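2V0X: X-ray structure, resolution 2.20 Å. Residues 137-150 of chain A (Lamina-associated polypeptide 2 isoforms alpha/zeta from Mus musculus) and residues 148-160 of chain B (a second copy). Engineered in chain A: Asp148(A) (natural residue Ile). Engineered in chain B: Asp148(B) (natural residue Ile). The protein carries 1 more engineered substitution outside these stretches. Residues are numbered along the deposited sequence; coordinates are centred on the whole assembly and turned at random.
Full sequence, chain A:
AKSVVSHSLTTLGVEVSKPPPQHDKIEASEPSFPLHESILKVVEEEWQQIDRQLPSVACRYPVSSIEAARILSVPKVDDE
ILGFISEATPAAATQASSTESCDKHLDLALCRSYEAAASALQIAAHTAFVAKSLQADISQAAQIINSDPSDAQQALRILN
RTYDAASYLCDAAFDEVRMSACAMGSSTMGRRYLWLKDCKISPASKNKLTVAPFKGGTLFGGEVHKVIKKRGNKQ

Chain A (137-150) DISQAAQIINSDPS
Chain B, residues 148-160: DPSDAQQALRILN

Antiparallel helices that meet through small and branched aliphatic residues can pack without a single hydrogen bond between them, and the contact between two copies of lamina-associated polypeptide 2 is a compact example. In chain A, residues 137-146 form the last turns of a helix with phi/psi near -62/-43; Ser147(A) leaves helical values at -71/69, and Asp148(A), an engineered residue, adopts 65/107. In chain B the order is reversed: a type I turn from Asp148(B), also engineered, to Asp151(B), closed by Asp151(B) N to Asp148(B) O at 3.0 Å, leads into a helix over 152-160. The helix directions differ by 170°, and the axes approach to 9.8 Å. Antiparallel register follows from the CA pairs: Ile138(A) CA lies 6.7 Å from Leu159(B) CA, Ala142(A) CA 6.2 Å from Leu156(B) CA, and Pro149(A) CA 5.0 Å from Pro149(B) CA.

The principle is clearest at Leu159(B), whose m,t side chain enters a hole formed by Ile138(A), Ala141(A), Ala142(A) and Ile145(A). Its CD1 reaches Ile145(A) CD1 at 3.7 Å and Ala142(A) CB at 4.2 Å; the two alanines, having only a methyl group, leave the leucine close to the chain A backbone, with Leu159(B) CD1 3.9 Å from Ala142(A) CA. Ile138(A), also m,t, completes the hole, its CG2 lying 3.5 Å from Leu159(B) O and 4.3 Å from Leu159(B) CB.

Two turns on from Ile138(A), Ile145(A) (m,t), already one wall of the hole, points toward chain B. Its CD1 reaches Ala155(B) CB at 4.2 Å but not Ala152(B), whereas Ile145(A) CG2 is near both, 4.2 Å from Ala152(B) CB and 4.5 Å from Ala155(B) CB. Leu156(B) leaves its backbone sideways, but with chi1 -82° and chi2 157° its end comes nearer: CD2 is 4.0 Å from Ala142(A) CB, and CD1 is 3.5 Å from Asn146(A) ND2, an amide lying against a methyl.

Beyond the chain A helix, the prolines close the contact. Pro149(A) (phi/psi -64/77, C-gamma endo) meets Pro149(B) (-46/-26, C-gamma exo) with CB to CB at 3.6 Å; Pro149(A) CB also lies just 3.0 Å from Pro149(B) O, a tight approach, and 4.3 Å from Ala152(B) CB. The same-numbered residues thus meet in different backbone conformations. No hydrogen bond crosses between the stretches; within chain A, Ser147(A) OG donates to Gln143(A) O at 3.1 Å. In all, 509 Å² is buried, summed over both sides.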

# COMPACT_ATOMS: atom_id res chain seq x y z
N ASP A 137 10.54 -7.86 24.20
CA ASP A 137 11.47 -8.95 24.39
C ASP A 137 12.93 -8.49 24.52
O ASP A 137 13.69 -9.05 25.31
CB ASP A 137 11.36 -9.98 23.27
CG ASP A 137 10.10 -10.83 23.37
OD1 ASP A 137 9.34 -10.68 24.35
OD2 ASP A 137 9.88 -11.66 22.46
N ILE A 138 13.33 -7.52 23.71
CA ILE A 138 14.70 -7.00 23.76
C ILE A 138 15.01 -6.40 25.13
O ILE A 138 16.06 -6.69 25.71
CB ILE A 138 14.96 -5.96 22.63
CG1 ILE A 138 15.03 -6.68 21.28
CG2 ILE A 138 16.26 -5.20 22.88
CD1 ILE A 138 15.01 -5.75 20.09
N SER A 139 14.09 -5.60 25.66
CA SER A 139 14.27 -5.00 26.98
C SER A 139 14.40 -6.10 28.02
O SER A 139 15.30 -6.07 28.86
CB SER A 139 13.09 -4.10 27.36
OG SER A 139 13.06 -2.94 26.56
N GLN A 140 13.53 -7.10 27.92
CA GLN A 140 13.54 -8.21 28.86
C GLN A 140 14.92 -8.88 28.87
O GLN A 140 15.52 -9.05 29.93
CB GLN A 140 12.45 -9.22 28.49
CG GLN A 140 12.12 -10.22 29.59
CD GLN A 140 11.14 -11.29 29.13
OE1 GLN A 140 10.41 -11.11 28.17
NE2 GLN A 140 11.15 -12.43 29.83
N ALA A 141 15.43 -9.22 27.69
CA ALA A 141 16.74 -9.85 27.57
C ALA A 141 17.84 -8.94 28.11
O ALA A 141 18.79 -9.40 28.75
CB ALA A 141 17.02 -10.21 26.13
N ALA A 142 17.72 -7.65 27.83
CA ALA A 142 18.71 -6.68 28.31
C ALA A 142 18.76 -6.74 29.84
O ALA A 142 19.85 -6.78 30.43
CB ALA A 142 18.34 -5.27 27.85
N GLN A 143 17.59 -6.79 30.47
CA GLN A 143 17.46 -6.84 31.92
C GLN A 143 18.07 -8.10 32.50
O GLN A 143 18.59 -8.09 33.61
CB GLN A 143 15.99 -6.74 32.33
CG GLN A 143 15.35 -5.38 32.06
CD GLN A 143 13.85 -5.37 32.33
OE1 GLN A 143 13.41 -5.35 33.48
NE2 GLN A 143 13.06 -5.36 31.27
N ILE A 144 17.99 -9.20 31.76
CA ILE A 144 18.55 -10.46 32.23
C ILE A 144 20.07 -10.41 32.12
O ILE A 144 20.78 -10.71 33.08
CB ILE A 144 18.02 -11.65 31.41
CG1 ILE A 144 16.49 -11.72 31.50
CG2 ILE A 144 18.67 -12.94 31.87
CD1 ILE A 144 15.94 -11.49 32.89
N ILE A 145 20.57 -10.03 30.95
CA ILE A 145 22.01 -9.93 30.71
C ILE A 145 22.68 -9.02 31.73
O ILE A 145 23.81 -9.28 32.16
CB ILE A 145 22.29 -9.42 29.27
CG1 ILE A 145 22.02 -10.54 28.26
CG2 ILE A 145 23.73 -8.91 29.14
CD1 ILE A 145 22.12 -10.09 26.81
N ASN A 146 21.98 -7.96 32.12
CA ASN A 146 22.52 -7.00 33.08
C ASN A 146 22.60 -7.55 34.50
O ASN A 146 23.61 -7.36 35.19
CB ASN A 146 21.69 -5.71 33.05
CG ASN A 146 22.41 -4.54 33.70
OD1 ASN A 146 21.93 -3.97 34.68
ND2 ASN A 146 23.55 -4.16 33.13
N SER A 147 21.55 -8.24 34.94
CA SER A 147 21.52 -8.84 36.28
C SER A 147 22.48 -10.04 36.34
O SER A 147 22.05 -11.18 36.48
CB SER A 147 20.10 -9.28 36.62
OG SER A 147 19.21 -8.17 36.64
N ASP A 148 23.77 -9.74 36.28
CA ASP A 148 24.85 -10.73 36.31
C ASP A 148 24.83 -11.65 35.08
O ASP A 148 23.96 -12.52 34.95
CB ASP A 148 24.75 -11.58 37.57
N PRO A 149 25.79 -11.46 34.16
CA PRO A 149 25.91 -12.25 32.94
C PRO A 149 26.20 -13.73 33.23
O PRO A 149 27.34 -14.19 33.10
CB PRO A 149 27.05 -11.56 32.20
CG PRO A 149 27.90 -11.02 33.31
CD PRO A 149 26.86 -10.45 34.23
N SER A 150 25.16 -14.45 33.64
CA SER A 150 25.27 -15.87 33.95
C SER A 150 23.99 -16.60 33.54
O SER A 150 24.02 -17.79 33.22
CB SER A 150 25.54 -16.07 35.45
OG SER A 150 26.68 -15.33 35.87
N ASP B 148 31.80 -15.50 26.22
CA ASP B 148 32.19 -15.04 27.55
C ASP B 148 31.19 -13.96 27.98
O ASP B 148 31.36 -12.78 27.65
CB ASP B 148 33.63 -14.57 27.54
N PRO B 149 30.15 -14.35 28.74
CA PRO B 149 29.10 -13.47 29.25
C PRO B 149 29.61 -12.17 29.86
O PRO B 149 28.90 -11.16 29.88
CB PRO B 149 28.40 -14.34 30.29
CG PRO B 149 28.52 -15.70 29.71
CD PRO B 149 29.96 -15.72 29.27
N SER B 150 30.85 -12.19 30.35
CA SER B 150 31.47 -11.02 30.96
C SER B 150 31.29 -9.77 30.10
O SER B 150 31.19 -8.65 30.62
CB SER B 150 32.96 -11.28 31.19
OG SER B 150 33.64 -11.53 29.97
N ASP B 151 31.21 -9.96 28.78
CA ASP B 151 31.04 -8.86 27.83
C ASP B 151 29.62 -8.30 27.83
O ASP B 151 29.08 -7.92 26.79
CB ASP B 151 31.44 -9.31 26.43
N ALA B 152 29.04 -8.19 29.03
CA ALA B 152 27.68 -7.68 29.21
C ALA B 152 27.45 -6.34 28.52
O ALA B 152 26.50 -6.21 27.74
CB ALA B 152 27.37 -7.57 30.70
N GLN B 153 28.31 -5.36 28.78
CA GLN B 153 28.15 -4.04 28.17
C GLN B 153 28.24 -4.09 26.64
O GLN B 153 27.64 -3.28 25.95
CB GLN B 153 29.17 -3.04 28.73
CG GLN B 153 28.92 -1.60 28.28
CD GLN B 153 29.91 -0.61 28.87
OE1 GLN B 153 30.77 -0.08 28.17
NE2 GLN B 153 29.78 -0.35 30.16
N GLN B 154 28.98 -5.06 26.11
CA GLN B 154 29.12 -5.22 24.67
C GLN B 154 27.77 -5.67 24.10
O GLN B 154 27.26 -5.10 23.14
CB GLN B 154 30.22 -6.23 24.35
CG GLN B 154 30.32 -6.66 22.89
CD GLN B 154 30.79 -5.56 21.96
OE1 GLN B 154 31.94 -5.56 21.52
NE2 GLN B 154 29.90 -4.63 21.62
N ALA B 155 27.17 -6.68 24.73
CA ALA B 155 25.88 -7.20 24.31
C ALA B 155 24.79 -6.13 24.50
O ALA B 155 23.93 -5.97 23.64
CB ALA B 155 25.53 -8.46 25.08
N LEU B 156 24.85 -5.40 25.60
CA LEU B 156 23.89 -4.34 25.88
C LEU B 156 23.88 -3.24 24.81
O LEU B 156 22.83 -2.67 24.51
CB LEU B 156 24.15 -3.72 27.25
CG LEU B 156 23.57 -4.48 28.44
CD1 LEU B 156 24.34 -4.14 29.70
CD2 LEU B 156 22.09 -4.16 28.58
N ARG B 157 25.06 -2.91 24.27
CA ARG B 157 25.15 -1.90 23.22
C ARG B 157 24.57 -2.45 21.92
O ARG B 157 23.96 -1.72 21.15
CB ARG B 157 26.59 -1.43 23.02
CG ARG B 157 26.97 -0.26 23.93
CD ARG B 157 28.40 0.26 23.68
NE ARG B 157 29.41 -0.75 24.01
CZ ARG B 157 30.01 -1.54 23.12
NH1 ARG B 157 29.70 -1.45 21.83
NH2 ARG B 157 30.89 -2.44 23.52
N ILE B 158 24.74 -3.75 21.70
CA ILE B 158 24.20 -4.37 20.50
C ILE B 158 22.69 -4.38 20.62
O ILE B 158 21.98 -3.97 19.71
CB ILE B 158 24.75 -5.81 20.30
CG1 ILE B 158 26.24 -5.75 19.96
CG2 ILE B 158 24.03 -6.51 19.17
CD1 ILE B 158 26.53 -4.92 18.72
N LEU B 159 22.20 -4.75 21.81
CA LEU B 159 20.78 -4.83 22.08
C LEU B 159 20.14 -3.45 22.10
O LEU B 159 18.96 -3.32 21.83
CB LEU B 159 20.52 -5.53 23.42
CG LEU B 159 20.77 -7.04 23.52
CD1 LEU B 159 20.33 -7.51 24.90
CD2 LEU B 159 20.02 -7.82 22.43
N ASN B 160 20.92 -2.42 22.43
CA ASN B 160 20.36 -1.08 22.46
C ASN B 160 20.05 -0.69 21.01
O ASN B 160 19.01 -0.11 20.70
CB ASN B 160 21.35 -0.12 23.11
CG ASN B 160 20.74 1.23 23.37
OD1 ASN B 160 19.69 1.34 24.01
ND2 ASN B 160 21.38 2.28 22.88